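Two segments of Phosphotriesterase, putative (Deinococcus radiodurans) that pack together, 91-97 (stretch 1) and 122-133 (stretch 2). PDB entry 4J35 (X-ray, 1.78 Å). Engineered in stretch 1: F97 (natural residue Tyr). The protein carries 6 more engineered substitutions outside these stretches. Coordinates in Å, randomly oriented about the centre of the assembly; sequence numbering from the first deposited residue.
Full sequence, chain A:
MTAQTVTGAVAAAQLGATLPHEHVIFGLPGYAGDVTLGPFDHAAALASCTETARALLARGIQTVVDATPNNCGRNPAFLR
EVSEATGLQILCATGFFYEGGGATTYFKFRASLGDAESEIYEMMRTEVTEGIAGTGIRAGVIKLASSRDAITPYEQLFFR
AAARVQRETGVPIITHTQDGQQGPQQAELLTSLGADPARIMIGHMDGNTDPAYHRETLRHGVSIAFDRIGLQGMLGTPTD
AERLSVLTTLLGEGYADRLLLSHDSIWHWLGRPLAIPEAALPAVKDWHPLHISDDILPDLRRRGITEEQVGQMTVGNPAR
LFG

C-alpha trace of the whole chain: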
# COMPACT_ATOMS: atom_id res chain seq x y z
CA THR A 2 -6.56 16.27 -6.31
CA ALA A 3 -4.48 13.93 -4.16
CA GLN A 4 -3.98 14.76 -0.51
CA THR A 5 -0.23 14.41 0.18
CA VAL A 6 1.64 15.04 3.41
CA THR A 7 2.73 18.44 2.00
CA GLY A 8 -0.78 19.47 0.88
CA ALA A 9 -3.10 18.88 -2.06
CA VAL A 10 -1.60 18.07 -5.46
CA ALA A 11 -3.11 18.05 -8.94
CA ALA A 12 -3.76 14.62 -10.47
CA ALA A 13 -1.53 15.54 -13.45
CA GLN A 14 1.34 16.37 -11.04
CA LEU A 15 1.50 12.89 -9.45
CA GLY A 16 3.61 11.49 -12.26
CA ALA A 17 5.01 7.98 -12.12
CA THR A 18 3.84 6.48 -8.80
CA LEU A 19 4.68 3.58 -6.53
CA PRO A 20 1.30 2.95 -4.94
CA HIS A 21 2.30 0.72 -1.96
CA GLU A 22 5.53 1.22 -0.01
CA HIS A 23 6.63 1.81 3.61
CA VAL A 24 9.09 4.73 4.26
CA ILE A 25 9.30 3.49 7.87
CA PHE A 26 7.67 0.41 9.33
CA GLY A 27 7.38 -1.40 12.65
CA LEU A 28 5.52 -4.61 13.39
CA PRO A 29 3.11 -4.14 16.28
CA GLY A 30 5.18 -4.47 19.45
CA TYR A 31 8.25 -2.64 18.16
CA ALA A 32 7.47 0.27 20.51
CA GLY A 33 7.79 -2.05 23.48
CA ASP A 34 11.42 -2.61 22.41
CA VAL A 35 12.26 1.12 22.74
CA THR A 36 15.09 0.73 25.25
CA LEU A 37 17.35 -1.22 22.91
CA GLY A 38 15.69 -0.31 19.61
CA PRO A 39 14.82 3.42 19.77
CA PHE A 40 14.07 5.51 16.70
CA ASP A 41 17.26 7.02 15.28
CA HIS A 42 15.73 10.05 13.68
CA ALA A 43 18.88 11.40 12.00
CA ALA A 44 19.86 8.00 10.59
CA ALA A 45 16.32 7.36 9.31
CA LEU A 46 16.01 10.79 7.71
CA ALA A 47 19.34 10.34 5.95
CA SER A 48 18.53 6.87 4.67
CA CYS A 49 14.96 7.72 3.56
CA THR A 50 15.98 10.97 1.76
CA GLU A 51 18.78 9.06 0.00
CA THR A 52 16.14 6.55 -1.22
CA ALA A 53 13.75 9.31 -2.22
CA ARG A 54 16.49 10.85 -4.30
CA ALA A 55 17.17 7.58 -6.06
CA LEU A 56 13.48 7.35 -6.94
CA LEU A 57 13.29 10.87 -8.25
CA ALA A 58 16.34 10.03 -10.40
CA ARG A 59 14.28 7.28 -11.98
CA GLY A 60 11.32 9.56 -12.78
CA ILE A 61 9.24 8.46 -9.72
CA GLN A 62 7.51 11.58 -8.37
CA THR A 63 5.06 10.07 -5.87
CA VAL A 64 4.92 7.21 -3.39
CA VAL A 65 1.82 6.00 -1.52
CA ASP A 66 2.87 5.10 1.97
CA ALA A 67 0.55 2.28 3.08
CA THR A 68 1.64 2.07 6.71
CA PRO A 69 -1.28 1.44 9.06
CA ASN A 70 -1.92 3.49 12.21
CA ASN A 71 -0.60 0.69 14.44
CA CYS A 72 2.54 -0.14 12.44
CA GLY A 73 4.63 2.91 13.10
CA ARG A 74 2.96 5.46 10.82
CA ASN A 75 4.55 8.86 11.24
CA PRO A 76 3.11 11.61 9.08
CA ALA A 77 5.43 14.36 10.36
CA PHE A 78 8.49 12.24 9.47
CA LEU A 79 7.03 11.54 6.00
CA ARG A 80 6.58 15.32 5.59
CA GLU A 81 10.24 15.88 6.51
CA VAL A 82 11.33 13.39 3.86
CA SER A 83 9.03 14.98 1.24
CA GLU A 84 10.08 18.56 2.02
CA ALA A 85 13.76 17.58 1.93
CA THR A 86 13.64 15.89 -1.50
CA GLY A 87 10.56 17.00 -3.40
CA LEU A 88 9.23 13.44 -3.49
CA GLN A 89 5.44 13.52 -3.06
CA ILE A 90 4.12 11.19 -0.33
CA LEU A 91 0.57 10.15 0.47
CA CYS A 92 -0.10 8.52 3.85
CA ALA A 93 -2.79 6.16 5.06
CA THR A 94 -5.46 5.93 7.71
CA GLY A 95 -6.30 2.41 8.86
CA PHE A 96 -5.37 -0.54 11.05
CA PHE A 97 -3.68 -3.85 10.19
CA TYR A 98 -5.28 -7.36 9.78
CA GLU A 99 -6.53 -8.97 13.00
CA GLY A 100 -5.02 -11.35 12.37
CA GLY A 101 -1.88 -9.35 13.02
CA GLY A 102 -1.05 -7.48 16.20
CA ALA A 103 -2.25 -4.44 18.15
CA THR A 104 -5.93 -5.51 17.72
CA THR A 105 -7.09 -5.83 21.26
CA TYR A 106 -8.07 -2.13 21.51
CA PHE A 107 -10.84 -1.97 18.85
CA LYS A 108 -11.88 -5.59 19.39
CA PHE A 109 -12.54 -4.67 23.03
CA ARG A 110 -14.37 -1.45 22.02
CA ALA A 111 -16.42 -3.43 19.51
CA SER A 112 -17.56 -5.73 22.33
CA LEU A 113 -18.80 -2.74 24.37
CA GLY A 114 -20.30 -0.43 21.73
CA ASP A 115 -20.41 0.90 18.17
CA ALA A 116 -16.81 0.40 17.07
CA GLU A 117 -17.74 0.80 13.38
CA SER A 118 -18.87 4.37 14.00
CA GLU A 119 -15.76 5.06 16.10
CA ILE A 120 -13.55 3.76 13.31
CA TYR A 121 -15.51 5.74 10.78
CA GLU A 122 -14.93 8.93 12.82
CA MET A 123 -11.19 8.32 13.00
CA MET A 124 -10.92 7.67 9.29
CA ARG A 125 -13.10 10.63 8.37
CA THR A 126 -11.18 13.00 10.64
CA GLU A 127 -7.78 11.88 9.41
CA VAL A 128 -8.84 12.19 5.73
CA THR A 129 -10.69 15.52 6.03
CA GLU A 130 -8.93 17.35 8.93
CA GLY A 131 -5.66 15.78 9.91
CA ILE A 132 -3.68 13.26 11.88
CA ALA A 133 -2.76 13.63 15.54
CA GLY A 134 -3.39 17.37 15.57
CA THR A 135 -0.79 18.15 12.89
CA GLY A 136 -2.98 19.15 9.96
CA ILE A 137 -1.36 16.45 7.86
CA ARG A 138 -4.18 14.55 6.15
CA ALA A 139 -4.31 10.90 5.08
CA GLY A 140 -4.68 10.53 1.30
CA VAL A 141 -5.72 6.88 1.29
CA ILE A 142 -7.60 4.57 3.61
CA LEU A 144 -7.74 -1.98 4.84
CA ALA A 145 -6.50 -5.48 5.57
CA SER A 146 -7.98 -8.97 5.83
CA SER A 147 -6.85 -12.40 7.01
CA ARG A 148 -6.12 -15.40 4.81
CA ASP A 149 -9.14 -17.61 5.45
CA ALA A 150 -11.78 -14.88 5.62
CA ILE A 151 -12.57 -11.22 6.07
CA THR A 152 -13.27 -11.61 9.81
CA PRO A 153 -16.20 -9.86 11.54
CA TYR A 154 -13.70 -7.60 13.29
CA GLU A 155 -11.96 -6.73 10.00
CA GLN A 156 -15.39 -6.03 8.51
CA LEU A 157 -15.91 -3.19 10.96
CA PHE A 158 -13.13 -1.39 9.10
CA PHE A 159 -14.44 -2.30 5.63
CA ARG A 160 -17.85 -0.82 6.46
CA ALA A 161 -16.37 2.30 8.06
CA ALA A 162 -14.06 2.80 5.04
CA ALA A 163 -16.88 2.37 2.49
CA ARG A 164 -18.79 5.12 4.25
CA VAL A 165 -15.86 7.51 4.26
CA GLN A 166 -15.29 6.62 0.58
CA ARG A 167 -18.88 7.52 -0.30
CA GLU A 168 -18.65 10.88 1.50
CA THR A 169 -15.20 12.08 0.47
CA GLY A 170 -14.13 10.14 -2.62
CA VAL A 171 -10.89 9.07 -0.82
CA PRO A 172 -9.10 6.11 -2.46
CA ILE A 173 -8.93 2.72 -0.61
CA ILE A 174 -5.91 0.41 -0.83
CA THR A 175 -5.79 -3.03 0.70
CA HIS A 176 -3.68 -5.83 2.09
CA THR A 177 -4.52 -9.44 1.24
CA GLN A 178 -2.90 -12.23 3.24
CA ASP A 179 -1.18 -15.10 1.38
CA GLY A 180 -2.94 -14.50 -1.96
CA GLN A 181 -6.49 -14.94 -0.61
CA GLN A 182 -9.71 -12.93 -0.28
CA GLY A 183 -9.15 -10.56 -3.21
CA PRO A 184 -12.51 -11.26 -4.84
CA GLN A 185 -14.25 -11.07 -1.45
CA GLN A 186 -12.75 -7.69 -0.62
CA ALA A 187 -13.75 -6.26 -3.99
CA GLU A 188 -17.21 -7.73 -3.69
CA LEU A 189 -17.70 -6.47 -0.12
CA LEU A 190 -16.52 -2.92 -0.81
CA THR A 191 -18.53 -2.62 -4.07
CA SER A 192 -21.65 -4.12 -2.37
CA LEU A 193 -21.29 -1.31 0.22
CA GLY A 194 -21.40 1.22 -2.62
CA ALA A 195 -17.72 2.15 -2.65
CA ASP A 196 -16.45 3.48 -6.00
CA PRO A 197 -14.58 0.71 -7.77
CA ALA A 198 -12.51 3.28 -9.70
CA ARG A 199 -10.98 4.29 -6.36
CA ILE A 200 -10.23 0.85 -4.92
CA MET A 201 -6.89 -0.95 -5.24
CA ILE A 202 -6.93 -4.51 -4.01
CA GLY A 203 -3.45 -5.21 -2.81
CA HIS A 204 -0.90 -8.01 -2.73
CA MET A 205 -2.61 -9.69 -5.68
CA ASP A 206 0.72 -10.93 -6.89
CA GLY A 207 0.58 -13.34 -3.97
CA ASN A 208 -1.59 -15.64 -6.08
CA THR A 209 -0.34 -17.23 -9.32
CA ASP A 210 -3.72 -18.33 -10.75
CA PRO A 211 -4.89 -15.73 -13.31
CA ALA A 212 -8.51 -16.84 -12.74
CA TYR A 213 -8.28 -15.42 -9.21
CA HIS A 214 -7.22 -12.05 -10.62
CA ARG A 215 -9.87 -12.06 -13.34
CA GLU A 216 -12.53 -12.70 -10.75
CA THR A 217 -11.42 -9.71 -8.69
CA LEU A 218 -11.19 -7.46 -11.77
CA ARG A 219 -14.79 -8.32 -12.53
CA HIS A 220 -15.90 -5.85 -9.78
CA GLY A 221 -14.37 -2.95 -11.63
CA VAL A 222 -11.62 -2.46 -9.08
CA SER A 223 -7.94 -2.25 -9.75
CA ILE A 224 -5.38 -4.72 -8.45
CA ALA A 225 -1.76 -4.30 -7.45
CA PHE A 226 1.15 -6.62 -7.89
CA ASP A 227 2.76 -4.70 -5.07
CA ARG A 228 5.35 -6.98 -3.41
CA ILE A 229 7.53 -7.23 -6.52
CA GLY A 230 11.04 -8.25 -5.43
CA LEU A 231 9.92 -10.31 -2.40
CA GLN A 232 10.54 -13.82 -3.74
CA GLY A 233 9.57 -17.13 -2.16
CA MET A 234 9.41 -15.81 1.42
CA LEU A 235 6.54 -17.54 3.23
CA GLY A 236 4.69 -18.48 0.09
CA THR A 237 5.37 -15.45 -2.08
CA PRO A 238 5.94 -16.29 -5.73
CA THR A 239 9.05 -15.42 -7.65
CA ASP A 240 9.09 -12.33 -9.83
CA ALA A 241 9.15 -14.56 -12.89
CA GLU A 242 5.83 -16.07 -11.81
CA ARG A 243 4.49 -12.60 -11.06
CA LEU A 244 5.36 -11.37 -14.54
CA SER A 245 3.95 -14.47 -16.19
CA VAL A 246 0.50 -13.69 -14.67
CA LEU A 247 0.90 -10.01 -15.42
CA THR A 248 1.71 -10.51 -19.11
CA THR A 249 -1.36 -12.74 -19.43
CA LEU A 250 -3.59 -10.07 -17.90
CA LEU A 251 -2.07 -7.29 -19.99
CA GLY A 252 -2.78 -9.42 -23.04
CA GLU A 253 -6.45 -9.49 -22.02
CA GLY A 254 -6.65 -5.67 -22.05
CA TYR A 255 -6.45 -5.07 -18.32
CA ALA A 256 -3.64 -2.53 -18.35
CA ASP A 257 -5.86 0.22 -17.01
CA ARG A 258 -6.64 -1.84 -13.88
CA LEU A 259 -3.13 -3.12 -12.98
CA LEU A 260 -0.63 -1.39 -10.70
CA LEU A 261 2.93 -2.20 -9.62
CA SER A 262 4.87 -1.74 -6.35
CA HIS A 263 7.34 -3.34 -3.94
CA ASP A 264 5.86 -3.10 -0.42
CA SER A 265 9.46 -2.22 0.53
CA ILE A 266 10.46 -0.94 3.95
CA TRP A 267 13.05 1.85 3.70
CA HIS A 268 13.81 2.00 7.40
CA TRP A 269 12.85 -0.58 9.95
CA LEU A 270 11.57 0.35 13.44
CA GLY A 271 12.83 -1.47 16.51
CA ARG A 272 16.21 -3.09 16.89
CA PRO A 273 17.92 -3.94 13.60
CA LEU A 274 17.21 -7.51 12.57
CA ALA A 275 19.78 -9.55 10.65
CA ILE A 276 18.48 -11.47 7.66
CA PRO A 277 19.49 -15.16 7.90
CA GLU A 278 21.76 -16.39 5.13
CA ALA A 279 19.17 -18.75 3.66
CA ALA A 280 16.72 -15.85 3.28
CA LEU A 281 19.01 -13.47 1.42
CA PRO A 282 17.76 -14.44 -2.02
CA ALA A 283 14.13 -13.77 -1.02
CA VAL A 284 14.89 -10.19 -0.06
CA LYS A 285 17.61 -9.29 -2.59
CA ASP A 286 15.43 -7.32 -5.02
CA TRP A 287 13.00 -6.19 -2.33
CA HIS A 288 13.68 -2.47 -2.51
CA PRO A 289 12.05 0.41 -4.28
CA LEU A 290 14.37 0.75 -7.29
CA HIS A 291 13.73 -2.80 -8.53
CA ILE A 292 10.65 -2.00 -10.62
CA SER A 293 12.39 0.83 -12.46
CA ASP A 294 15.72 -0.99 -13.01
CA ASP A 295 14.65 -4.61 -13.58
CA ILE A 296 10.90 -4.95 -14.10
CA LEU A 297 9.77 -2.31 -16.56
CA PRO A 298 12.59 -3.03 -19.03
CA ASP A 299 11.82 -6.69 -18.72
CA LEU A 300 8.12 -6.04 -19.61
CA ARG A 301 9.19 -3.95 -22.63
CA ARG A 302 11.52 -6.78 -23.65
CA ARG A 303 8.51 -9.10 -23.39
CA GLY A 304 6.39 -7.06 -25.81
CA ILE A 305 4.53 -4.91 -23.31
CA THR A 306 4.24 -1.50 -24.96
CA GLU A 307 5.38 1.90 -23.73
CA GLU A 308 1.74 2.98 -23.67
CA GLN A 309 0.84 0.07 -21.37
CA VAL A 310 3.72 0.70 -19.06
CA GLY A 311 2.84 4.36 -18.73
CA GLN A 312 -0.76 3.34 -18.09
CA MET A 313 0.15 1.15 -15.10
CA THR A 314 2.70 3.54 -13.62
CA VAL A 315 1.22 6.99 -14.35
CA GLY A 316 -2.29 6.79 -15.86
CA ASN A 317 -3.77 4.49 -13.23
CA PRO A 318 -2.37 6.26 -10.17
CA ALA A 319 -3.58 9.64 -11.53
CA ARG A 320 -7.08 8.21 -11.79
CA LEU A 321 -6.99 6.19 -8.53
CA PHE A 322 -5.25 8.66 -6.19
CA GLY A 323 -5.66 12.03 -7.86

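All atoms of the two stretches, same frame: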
# COMPACT_ATOMS: atom_id res chain seq x y z
N LEU A 91 1.91 10.24 -0.11
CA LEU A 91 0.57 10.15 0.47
C LEU A 91 0.67 9.23 1.67
O LEU A 91 1.41 8.27 1.61
CB LEU A 91 -0.44 9.57 -0.53
CG LEU A 91 -1.03 10.43 -1.65
CD1 LEU A 91 -0.01 10.73 -2.72
CD2 LEU A 91 -2.24 9.72 -2.24
N CYS A 92 -0.08 9.47 2.75
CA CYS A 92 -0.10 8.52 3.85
C CYS A 92 -1.49 7.98 4.06
O CYS A 92 -2.43 8.49 3.48
CB CYS A 92 0.45 9.11 5.15
SG CYS A 92 -0.56 10.33 5.95
N ALA A 93 -1.57 6.93 4.86
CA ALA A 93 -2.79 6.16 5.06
C ALA A 93 -3.46 6.42 6.39
O ALA A 93 -2.83 6.83 7.37
CB ALA A 93 -2.46 4.68 4.96
N THR A 94 -4.77 6.11 6.44
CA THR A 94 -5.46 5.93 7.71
C THR A 94 -6.05 4.52 7.71
O THR A 94 -6.69 4.11 6.75
CB THR A 94 -6.57 6.95 7.91
OG1 THR A 94 -7.22 6.69 9.15
CG2 THR A 94 -7.59 6.93 6.76
N GLY A 95 -5.78 3.76 8.77
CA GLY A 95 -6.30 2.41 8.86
C GLY A 95 -5.57 1.59 9.88
O GLY A 95 -4.57 2.05 10.46
N PHE A 96 -6.06 0.38 10.13
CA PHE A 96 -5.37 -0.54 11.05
C PHE A 96 -5.08 -1.85 10.35
O PHE A 96 -5.73 -2.17 9.36
CB PHE A 96 -6.28 -0.87 12.23
CG PHE A 96 -6.13 0.03 13.42
CD1 PHE A 96 -6.38 1.38 13.34
CD2 PHE A 96 -5.82 -0.50 14.64
CE1 PHE A 96 -6.31 2.20 14.45
CE2 PHE A 96 -5.75 0.31 15.78
CZ PHE A 96 -5.98 1.66 15.67
N PHE A 97 -4.15 -2.64 10.88
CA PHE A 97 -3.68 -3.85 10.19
C PHE A 97 -4.56 -5.09 10.49
O PHE A 97 -5.33 -5.08 11.45
CB PHE A 97 -2.23 -4.09 10.62
CG PHE A 97 -1.41 -4.90 9.68
CD1 PHE A 97 -1.38 -4.61 8.32
CD2 PHE A 97 -0.57 -5.89 10.17
CE1 PHE A 97 -0.56 -5.34 7.44
CE2 PHE A 97 0.26 -6.62 9.30
CZ PHE A 97 0.27 -6.34 7.94
N GLU A 122 -15.25 7.56 12.41
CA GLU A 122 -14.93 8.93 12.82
C GLU A 122 -13.44 9.19 12.72
O GLU A 122 -13.00 10.26 12.30
CB GLU A 122 -15.36 9.21 14.25
CG GLU A 122 -16.85 9.25 14.46
CD GLU A 122 -17.53 10.42 13.74
OE1 GLU A 122 -16.85 11.40 13.36
OE2 GLU A 122 -18.77 10.36 13.56
N MET A 123 -12.66 8.20 13.13
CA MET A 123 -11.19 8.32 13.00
C MET A 123 -10.80 8.46 11.53
O MET A 123 -10.00 9.34 11.14
CB MET A 123 -10.52 7.09 13.62
CG MET A 123 -9.03 6.97 13.30
SD MET A 123 -8.38 5.39 13.91
CE MET A 123 -8.81 4.38 12.48
N MET A 124 -11.31 7.59 10.68
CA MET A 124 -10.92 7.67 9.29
C MET A 124 -11.34 9.01 8.71
O MET A 124 -10.55 9.66 8.03
CB MET A 124 -11.55 6.54 8.49
CG MET A 124 -10.93 5.18 8.76
SD MET A 124 -11.86 3.88 7.91
CE MET A 124 -10.81 2.47 8.30
N ARG A 125 -12.57 9.43 9.00
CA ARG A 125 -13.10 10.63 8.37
C ARG A 125 -12.26 11.82 8.79
O ARG A 125 -11.91 12.66 7.97
CB ARG A 125 -14.56 10.87 8.77
CG ARG A 125 -15.16 12.10 8.06
CD ARG A 125 -16.51 12.50 8.60
NE ARG A 125 -16.51 12.69 10.05
CZ ARG A 125 -15.99 13.75 10.68
NH1 ARG A 125 -15.40 14.72 9.99
NH2 ARG A 125 -16.04 13.82 12.01
N THR A 126 -11.93 11.88 10.08
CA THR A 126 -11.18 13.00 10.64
C THR A 126 -9.77 13.05 10.05
O THR A 126 -9.24 14.12 9.72
CB THR A 126 -11.06 12.90 12.18
OG1 THR A 126 -12.37 12.96 12.77
CG2 THR A 126 -10.17 14.01 12.74
N GLU A 127 -9.15 11.89 9.90
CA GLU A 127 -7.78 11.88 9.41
C GLU A 127 -7.71 12.21 7.90
O GLU A 127 -6.73 12.77 7.43
CB GLU A 127 -7.07 10.57 9.79
CG GLU A 127 -6.88 10.42 11.29
CD GLU A 127 -6.01 9.21 11.69
OE1 GLU A 127 -5.98 8.21 10.94
OE2 GLU A 127 -5.36 9.30 12.76
N VAL A 128 -8.76 11.88 7.16
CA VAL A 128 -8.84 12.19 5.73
C VAL A 128 -9.21 13.67 5.49
O VAL A 128 -8.72 14.30 4.54
CB VAL A 128 -9.94 11.30 5.04
CG1 VAL A 128 -10.41 11.90 3.71
CG2 VAL A 128 -9.44 9.87 4.84
N THR A 129 -10.13 14.19 6.30
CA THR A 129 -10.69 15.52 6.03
C THR A 129 -9.99 16.63 6.82
O THR A 129 -9.87 17.74 6.32
CB THR A 129 -12.23 15.59 6.27
OG1 THR A 129 -12.51 15.51 7.67
CG2 THR A 129 -12.95 14.48 5.54
N GLU A 130 -9.48 16.32 8.02
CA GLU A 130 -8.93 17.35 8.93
C GLU A 130 -7.46 17.20 9.24
O GLU A 130 -6.69 18.15 9.15
CB GLU A 130 -9.64 17.34 10.28
CG GLU A 130 -11.10 17.68 10.23
CD GLU A 130 -11.71 17.64 11.63
OE1 GLU A 130 -11.00 18.02 12.60
OE2 GLU A 130 -12.88 17.20 11.75
N GLY A 131 -7.07 16.02 9.69
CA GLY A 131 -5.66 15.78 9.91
C GLY A 131 -5.38 14.70 10.93
O GLY A 131 -6.27 14.21 11.62
N ILE A 132 -4.11 14.35 11.02
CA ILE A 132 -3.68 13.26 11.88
C ILE A 132 -2.97 13.80 13.11
O ILE A 132 -2.03 14.57 13.00
CB ILE A 132 -2.74 12.31 11.12
CG1 ILE A 132 -3.48 11.73 9.91
CG2 ILE A 132 -2.22 11.24 12.07
CD1 ILE A 132 -2.60 11.20 8.82
N ALA A 133 -3.45 13.39 14.28
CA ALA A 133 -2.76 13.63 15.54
C ALA A 133 -2.51 15.11 15.78
O ALA A 133 -1.48 15.49 16.34
CB ALA A 133 -1.44 12.84 15.60

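Stretch 2 enters as helix, continuous from earlier in the chain through residue 129, and meets an irregular segment of stretch 1. The backbones come nearest at T94 and M124, whose CA atoms lie 5.9 Å apart, and the contact buries 346 Å² summed over both sides. E122, at the start, does not touch stretch 1; its OE1 accepts from R125 NH2 at 2.9 Å in a salt bridge one turn along the helix.

M123 points its CA-to-CB bond toward stretch 1. Its SD lies 3.8 Å from F96 CE1 and 5.1 Å from the F96 ring centroid, 74° off the ring normal. The sulfur therefore meets the ring at its edge, near the ring plane, rather than over its face. M124 is directed sideways, yet its backbone is close: its CA is 3.8 Å from T94 OG1, and its CG is 4.0 Å from that same oxygen. R125 points away and T126 is out of reach; T126 OG1 instead donates to E122 O at 2.8 Å, within the helix.

E127, one turn after M123, supplies the one hydrogen bond between the stretches. T94 OG1 donates to E127 OE1 at 2.7 Å, a short distance suited to a hydroxyl facing a carboxylate. Both carboxylate oxygens also have hydrogen-bond partners elsewhere in the structure. V128 adds an apolar contact to the same threonine, its CG2 lying 4.0 Å from T94 CG2. With chi1 at 179° (t), T94 thus presents its hydroxyl to E127 and its methyl to V128.

Beyond the helix, G131 has phi/psi of 155/172, where a CB would jam against the preceding carbonyl oxygen. The chain then brings I132 back toward stretch 1: its CD1 packs 3.6 Å from C92 SG, joining two buried, apolar side chains. A133 lies out of reach.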